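Local coordinates for farnesyl pyrophosphate synthetase (Staphylococcus aureus, PDB 5H9D), which probably makes heptaprenyl diphosphate by magnesium-dependent chain elongation of a shorter allylic diphosphate, at residues A20-S32 and L108-H120. Residues are numbered along the deposited sequence; the frame is centred on the assembly and turned at random.
Sequences AIKSKDSVLEQAS and LTGNFLLALGLEH
F112 projects from helix 103-121 into the bend between helices 6-20 and 26-38, where L28 lies over one face of its ring. The setting is the predominantly helical fold of polyprenyl synthetases: helix 26-32 crosses helix 108-120 at -80°, with 9.9 Å between the axes. L28 CG stands 4.0 Å from F112 CG, offset toward the rim, while L116 CD1 of the ring's own helix takes the opposite face. With CG anti to the backbone N (chi1 174°), the phenyl reaches across to the bend, and its edge meets I21 O in plane, 3.6 Å from F112 CZ. S23 CB comes to 3.5 Å from the same CZ, approaching obliquely. S23 OG accepts a hydrogen bond from D25 N, an ST turn, and is also hydrogen-bonded to E106 of the partner subunit, whose chain lines this side of the contact. D25 caps helix 26-38, its OD1 accepting L28 N through the anti lone pair. Beyond the ring, the L28 and T109 side chains run past each other in opposite senses, bringing L28 CD1 to 3.5 Å from T109 OG1, a hydroxyl hydrogen-bonded to T105 O; A31 CB packs on the same threonine. At the other end A20 places its methyl obliquely against the H120 ring, and I21 CD1 bridges L113 CD2 and L116 CD1, its side chain also touching L73 of helix 62-85. S32 OG, turned beside its backbone N (chi1 -63°), touches T109 CG2 and L113 CD2 and lies at the F112 edge; it donates to L28 O at 2.9 Å, nearly in line with that carbonyl, which S32 N also bonds.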
ATOM      1  N   ALA A  20      -5.102  -6.637 -16.151  1.00 57.15           N
ATOM      2  CA  ALA A  20      -5.042  -5.387 -15.406  1.00 54.44           C
ATOM      3  C   ALA A  20      -3.671  -4.726 -15.385  1.00 54.13           C
ATOM      4  O   ALA A  20      -3.554  -3.522 -15.254  1.00 55.45           O
ATOM      5  CB  ALA A  20      -5.518  -5.632 -13.990  1.00 52.53           C
ATOM      6  N   ILE A  21      -2.635  -5.517 -15.563  1.00 54.02           N
ATOM      7  CA  ILE A  21      -1.278  -5.020 -15.515  1.00 53.54           C
ATOM      8  C   ILE A  21      -0.738  -4.418 -16.830  1.00 53.44           C
ATOM      9  O   ILE A  21       0.278  -3.702 -16.859  1.00 52.18           O
ATOM     10  CB  ILE A  21      -0.383  -6.172 -14.948  1.00 54.24           C
ATOM     11  CG1 ILE A  21       0.163  -5.736 -13.605  1.00 55.46           C
ATOM     12  CG2 ILE A  21       0.716  -6.568 -15.887  1.00 54.99           C
ATOM     13  CD1 ILE A  21      -0.888  -5.227 -12.710  1.00 56.30           C
ATOM     14  N   LYS A  22      -1.436  -4.691 -17.919  1.00 52.51           N
ATOM     15  CA  LYS A  22      -1.009  -4.181 -19.206  1.00 51.78           C
ATOM     16  C   LYS A  22      -1.045  -2.654 -19.198  1.00 52.66           C
ATOM     17  O   LYS A  22      -1.985  -2.042 -18.672  1.00 54.24           O
ATOM     18  CB  LYS A  22      -1.886  -4.807 -20.297  1.00 49.03           C
ATOM     19  CG  LYS A  22      -1.634  -6.309 -20.357  1.00 46.64           C
ATOM     20  CD  LYS A  22      -2.321  -7.025 -21.493  1.00 47.12           C
ATOM     21  CE  LYS A  22      -1.786  -8.466 -21.590  1.00 46.76           C
ATOM     22  NZ  LYS A  22      -2.488  -9.278 -22.640  1.00 47.67           N
ATOM     23  N   SER A  23      -0.014  -2.029 -19.756  1.00 51.40           N
ATOM     24  CA  SER A  23       0.034  -0.578 -19.752  1.00 51.76           C
ATOM     25  C   SER A  23       0.477   0.088 -21.050  1.00 52.90           C
ATOM     26  O   SER A  23       1.149  -0.505 -21.878  1.00 52.17           O
ATOM     27  CB  SER A  23       0.949  -0.123 -18.590  1.00 52.87           C
ATOM     28  OG  SER A  23       1.453   1.197 -18.731  1.00 48.75           O
ATOM     29  N   LYS A  24       0.095   1.353 -21.200  1.00 54.57           N
ATOM     30  CA  LYS A  24       0.493   2.134 -22.334  1.00 53.08           C
ATOM     31  C   LYS A  24       2.010   2.317 -22.238  1.00 54.49           C
ATOM     32  O   LYS A  24       2.669   2.553 -23.249  1.00 57.36           O
ATOM     33  CB  LYS A  24      -0.209   3.476 -22.312  1.00 52.74           C
ATOM     34  CG  LYS A  24      -1.624   3.422 -22.841  1.00 57.66           C
ATOM     35  CD  LYS A  24      -2.118   4.792 -23.298  1.00 62.59           C
ATOM     36  CE  LYS A  24      -3.425   5.213 -22.568  1.00 66.65           C
ATOM     37  NZ  LYS A  24      -3.749   6.697 -22.728  1.00 68.42           N
ATOM     38  N   ASP A  25       2.570   2.236 -21.026  1.00 53.50           N
ATOM     39  CA  ASP A  25       4.029   2.342 -20.851  1.00 52.15           C
ATOM     40  C   ASP A  25       4.576   0.937 -20.659  1.00 50.47           C
ATOM     41  O   ASP A  25       4.202   0.221 -19.729  1.00 48.65           O
ATOM     42  CB  ASP A  25       4.450   3.216 -19.643  1.00 50.89           C
ATOM     43  CG  ASP A  25       5.995   3.281 -19.468  1.00 52.14           C
ATOM     44  OD1 ASP A  25       6.603   2.329 -18.916  1.00 51.04           O
ATOM     45  OD2 ASP A  25       6.614   4.286 -19.891  1.00 51.44           O
ATOM     46  N   SER A  26       5.485   0.591 -21.555  1.00 50.24           N
ATOM     47  CA  SER A  26       6.124  -0.701 -21.633  1.00 50.31           C
ATOM     48  C   SER A  26       6.830  -1.199 -20.359  1.00 50.20           C
ATOM     49  O   SER A  26       6.587  -2.309 -19.891  1.00 48.71           O
ATOM     50  CB  SER A  26       7.077  -0.647 -22.820  1.00 50.15           C
ATOM     51  OG  SER A  26       7.838  -1.825 -22.937  1.00 54.59           O
ATOM     52  N   VAL A  27       7.715  -0.389 -19.802  1.00 51.30           N
ATOM     53  CA  VAL A  27       8.414  -0.792 -18.581  1.00 51.23           C
ATOM     54  C   VAL A  27       7.479  -1.097 -17.421  1.00 48.81           C
ATOM     55  O   VAL A  27       7.655  -2.089 -16.771  1.00 49.31           O
ATOM     56  CB  VAL A  27       9.423   0.274 -18.104  1.00 50.77           C
ATOM     57  CG1 VAL A  27      10.036  -0.156 -16.768  1.00 50.38           C
ATOM     58  CG2 VAL A  27      10.495   0.429 -19.110  1.00 49.13           C
ATOM     59  N   LEU A  28       6.507  -0.236 -17.153  1.00 49.17           N
ATOM     60  CA  LEU A  28       5.567  -0.491 -16.072  1.00 50.12           C
ATOM     61  C   LEU A  28       4.915  -1.842 -16.283  1.00 53.39           C
ATOM     62  O   LEU A  28       4.606  -2.512 -15.311  1.00 55.00           O
ATOM     63  CB  LEU A  28       4.488   0.588 -16.004  1.00 48.82           C
ATOM     64  CG  LEU A  28       4.584   1.659 -14.918  1.00 49.43           C
ATOM     65  CD1 LEU A  28       6.036   1.850 -14.474  1.00 49.68           C
ATOM     66  CD2 LEU A  28       4.000   2.943 -15.442  1.00 43.29           C
ATOM     67  N   GLU A  29       4.718  -2.245 -17.545  1.00 53.94           N
ATOM     68  CA  GLU A  29       4.111  -3.536 -17.846  1.00 54.64           C
ATOM     69  C   GLU A  29       5.046  -4.713 -17.557  1.00 54.69           C
ATOM     70  O   GLU A  29       4.622  -5.736 -17.009  1.00 53.20           O
ATOM     71  CB  GLU A  29       3.681  -3.602 -19.304  1.00 56.24           C
ATOM     72  CG  GLU A  29       2.853  -4.816 -19.604  1.00 58.18           C
ATOM     73  CD  GLU A  29       2.103  -4.667 -20.886  1.00 60.84           C
ATOM     74  OE1 GLU A  29       1.639  -3.532 -21.143  1.00 58.67           O
ATOM     75  OE2 GLU A  29       1.968  -5.681 -21.623  1.00 63.49           O
ATOM     76  N   GLN A  30       6.304  -4.574 -17.955  1.00 53.94           N
ATOM     77  CA  GLN A  30       7.293  -5.604 -17.710  1.00 54.42           C
ATOM     78  C   GLN A  30       7.594  -5.731 -16.217  1.00 53.44           C
ATOM     79  O   GLN A  30       7.787  -6.839 -15.721  1.00 52.03           O
ATOM     80  CB  GLN A  30       8.601  -5.273 -18.390  1.00 58.66           C
ATOM     81  CG  GLN A  30       8.622  -5.204 -19.887  1.00 62.16           C
ATOM     82  CD  GLN A  30      10.036  -4.891 -20.337  1.00 66.48           C
ATOM     83  OE1 GLN A  30      10.941  -5.745 -20.229  1.00 65.04           O
ATOM     84  NE2 GLN A  30      10.254  -3.651 -20.800  1.00 64.47           N
ATOM     85  N   ALA A  31       7.675  -4.603 -15.511  1.00 50.78           N
ATOM     86  CA  ALA A  31       7.952  -4.639 -14.075  1.00 49.96           C
ATOM     87  C   ALA A  31       6.808  -5.335 -13.323  1.00 50.23           C
ATOM     88  O   ALA A  31       7.035  -6.281 -12.568  1.00 52.54           O
ATOM     89  CB  ALA A  31       8.171  -3.226 -13.527  1.00 48.44           C
ATOM     90  N   SER A  32       5.583  -4.875 -13.528  1.00 48.29           N
ATOM     91  CA  SER A  32       4.437  -5.483 -12.878  1.00 48.43           C
ATOM     92  C   SER A  32       4.377  -6.991 -13.154  1.00 48.41           C
ATOM     93  O   SER A  32       4.136  -7.779 -12.249  1.00 47.61           O
ATOM     94  CB  SER A  32       3.149  -4.808 -13.359  1.00 47.32           C
ATOM     95  OG  SER A  32       3.141  -3.442 -12.998  1.00 45.01           O
ATOM     96  N   LEU A 108       7.414   4.404  -9.416  1.00 45.26           N
ATOM     97  CA  LEU A 108       6.388   4.601 -10.396  1.00 48.08           C
ATOM     98  C   LEU A 108       5.514   3.374 -10.538  1.00 49.75           C
ATOM     99  O   LEU A 108       4.272   3.501 -10.662  1.00 51.80           O
ATOM    100  CB  LEU A 108       7.002   4.972 -11.754  1.00 49.48           C
ATOM    101  CG  LEU A 108       7.528   6.405 -11.941  1.00 51.00           C
ATOM    102  CD1 LEU A 108       8.093   6.494 -13.337  1.00 53.88           C
ATOM    103  CD2 LEU A 108       6.428   7.464 -11.778  1.00 48.23           C
ATOM    104  N   THR A 109       6.136   2.190 -10.498  1.00 48.99           N
ATOM    105  CA  THR A 109       5.376   0.951 -10.644  1.00 49.35           C
ATOM    106  C   THR A 109       4.402   0.810  -9.483  1.00 48.69           C
ATOM    107  O   THR A 109       3.247   0.433  -9.673  1.00 48.09           O
ATOM    108  CB  THR A 109       6.295  -0.305 -10.754  1.00 49.44           C
ATOM    109  OG1 THR A 109       7.257  -0.124 -11.801  1.00 51.21           O
ATOM    110  CG2 THR A 109       5.473  -1.502 -11.164  1.00 51.36           C
ATOM    111  N   GLY A 110       4.878   1.139  -8.284  1.00 49.15           N
ATOM    112  CA  GLY A 110       4.052   1.073  -7.099  1.00 47.25           C
ATOM    113  C   GLY A 110       2.839   1.979  -7.212  1.00 48.35           C
ATOM    114  O   GLY A 110       1.741   1.577  -6.824  1.00 47.01           O
ATOM    115  N   ASN A 111       3.019   3.197  -7.725  1.00 48.70           N
ATOM    116  CA  ASN A 111       1.893   4.125  -7.879  1.00 48.49           C
ATOM    117  C   ASN A 111       0.904   3.535  -8.880  1.00 50.12           C
ATOM    118  O   ASN A 111      -0.336   3.578  -8.687  1.00 51.63           O
ATOM    119  CB  ASN A 111       2.347   5.488  -8.408  1.00 49.71           C
ATOM    120  CG  ASN A 111       3.341   6.178  -7.506  1.00 49.44           C
ATOM    121  OD1 ASN A 111       3.318   6.009  -6.292  1.00 51.59           O
ATOM    122  ND2 ASN A 111       4.213   6.971  -8.100  1.00 46.23           N
ATOM    123  N   PHE A 112       1.469   2.996  -9.960  1.00 47.26           N
ATOM    124  CA  PHE A 112       0.691   2.371 -11.018  1.00 45.65           C
ATOM    125  C   PHE A 112      -0.220   1.278 -10.437  1.00 44.84           C
ATOM    126  O   PHE A 112      -1.432   1.317 -10.599  1.00 45.39           O
ATOM    127  CB  PHE A 112       1.692   1.816 -12.048  1.00 44.14           C
ATOM    128  CG  PHE A 112       1.088   0.997 -13.147  1.00 43.78           C
ATOM    129  CD1 PHE A 112       0.328   1.589 -14.141  1.00 44.10           C
ATOM    130  CD2 PHE A 112       1.330  -0.380 -13.217  1.00 43.68           C
ATOM    131  CE1 PHE A 112      -0.182   0.827 -15.196  1.00 41.26           C
ATOM    132  CE2 PHE A 112       0.827  -1.141 -14.259  1.00 42.54           C
ATOM    133  CZ  PHE A 112       0.069  -0.536 -15.253  1.00 41.88           C
ATOM    134  N   LEU A 113       0.390   0.331  -9.734  1.00 45.21           N
ATOM    135  CA  LEU A 113      -0.290  -0.820  -9.140  1.00 46.92           C
ATOM    136  C   LEU A 113      -1.383  -0.402  -8.199  1.00 48.32           C
ATOM    137  O   LEU A 113      -2.451  -1.011  -8.137  1.00 48.00           O
ATOM    138  CB  LEU A 113       0.736  -1.736  -8.406  1.00 46.82           C
ATOM    139  CG  LEU A 113       1.714  -2.463  -9.349  1.00 48.29           C
ATOM    140  CD1 LEU A 113       2.727  -3.299  -8.632  1.00 48.63           C
ATOM    141  CD2 LEU A 113       0.900  -3.354 -10.256  1.00 49.44           C
ATOM    142  N   LEU A 114      -1.105   0.656  -7.460  1.00 50.30           N
ATOM    143  CA  LEU A 114      -2.040   1.180  -6.486  1.00 51.60           C
ATOM    144  C   LEU A 114      -3.224   1.846  -7.187  1.00 53.37           C
ATOM    145  O   LEU A 114      -4.360   1.648  -6.788  1.00 53.57           O
ATOM    146  CB  LEU A 114      -1.312   2.193  -5.640  1.00 51.88           C
ATOM    147  CG  LEU A 114      -1.741   2.377  -4.214  1.00 53.04           C
ATOM    148  CD1 LEU A 114      -1.329   1.138  -3.435  1.00 51.62           C
ATOM    149  CD2 LEU A 114      -1.060   3.653  -3.674  1.00 55.11           C
ATOM    150  N   ALA A 115      -2.956   2.634  -8.229  1.00 53.25           N
ATOM    151  CA  ALA A 115      -4.036   3.311  -8.945  1.00 55.12           C
ATOM    152  C   ALA A 115      -5.010   2.302  -9.536  1.00 56.23           C
ATOM    153  O   ALA A 115      -6.230   2.521  -9.520  1.00 55.58           O
ATOM    154  CB  ALA A 115      -3.469   4.210 -10.064  1.00 55.66           C
ATOM    155  N   LEU A 116      -4.457   1.205 -10.068  1.00 55.74           N
ATOM    156  CA  LEU A 116      -5.261   0.146 -10.666  1.00 54.75           C
ATOM    157  C   LEU A 116      -6.135  -0.475  -9.581  1.00 56.97           C
ATOM    158  O   LEU A 116      -7.288  -0.832  -9.824  1.00 57.60           O
ATOM    159  CB  LEU A 116      -4.363  -0.937 -11.269  1.00 50.73           C
ATOM    160  CG  LEU A 116      -3.553  -0.672 -12.540  1.00 48.70           C
ATOM    161  CD1 LEU A 116      -2.631  -1.896 -12.831  1.00 43.88           C
ATOM    162  CD2 LEU A 116      -4.522  -0.343 -13.695  1.00 41.19           C
ATOM    163  N   GLY A 117      -5.575  -0.619  -8.383  1.00 58.61           N
ATOM    164  CA  GLY A 117      -6.334  -1.181  -7.282  1.00 61.01           C
ATOM    165  C   GLY A 117      -7.575  -0.345  -7.017  1.00 62.83           C
ATOM    166  O   GLY A 117      -8.647  -0.894  -6.765  1.00 61.24           O
ATOM    167  N   LEU A 118      -7.428   0.984  -7.080  1.00 64.89           N
ATOM    168  CA  LEU A 118      -8.569   1.893  -6.878  1.00 65.50           C
ATOM    169  C   LEU A 118      -9.585   1.768  -8.009  1.00 65.21           C
ATOM    170  O   LEU A 118     -10.789   1.840  -7.779  1.00 66.21           O
ATOM    171  CB  LEU A 118      -8.116   3.345  -6.778  1.00 65.01           C
ATOM    172  CG  LEU A 118      -7.340   3.748  -5.524  1.00 66.94           C
ATOM    173  CD1 LEU A 118      -7.631   5.225  -5.270  1.00 66.42           C
ATOM    174  CD2 LEU A 118      -7.727   2.877  -4.289  1.00 64.87           C
ATOM    175  N   GLU A 119      -9.097   1.588  -9.229  1.00 65.21           N
ATOM    176  CA  GLU A 119      -9.988   1.428 -10.362  1.00 65.59           C
ATOM    177  C   GLU A 119     -10.830   0.196 -10.111  1.00 64.61           C
ATOM    178  O   GLU A 119     -12.042   0.217 -10.313  1.00 64.67           O
ATOM    179  CB  GLU A 119      -9.222   1.176 -11.653  1.00 67.03           C
ATOM    180  CG  GLU A 119      -8.715   2.363 -12.411  1.00 70.67           C
ATOM    181  CD  GLU A 119      -8.210   1.931 -13.796  1.00 74.75           C
ATOM    182  OE1 GLU A 119      -7.530   2.745 -14.475  1.00 74.77           O
ATOM    183  OE2 GLU A 119      -8.506   0.763 -14.196  1.00 73.96           O
ATOM    184  N   HIS A 120     -10.180  -0.879  -9.674  1.00 63.03           N
ATOM    185  CA  HIS A 120     -10.880  -2.130  -9.447  1.00 62.17           C
ATOM    186  C   HIS A 120     -11.827  -2.193  -8.244  1.00 63.80           C
ATOM    187  O   HIS A 120     -12.743  -3.009  -8.222  1.00 63.95           O
ATOM    188  CB  HIS A 120      -9.874  -3.280  -9.426  1.00 57.33           C
ATOM    189  CG  HIS A 120      -9.337  -3.626 -10.781  1.00 53.17           C
ATOM    190  ND1 HIS A 120      -9.657  -4.799 -11.436  1.00 51.42           N
ATOM    191  CD2 HIS A 120      -8.530  -2.938 -11.618  1.00 52.77           C
ATOM    192  CE1 HIS A 120      -9.069  -4.814 -12.618  1.00 51.48           C
ATOM    193  NE2 HIS A 120      -8.380  -3.696 -12.755  1.00 51.91           N
TER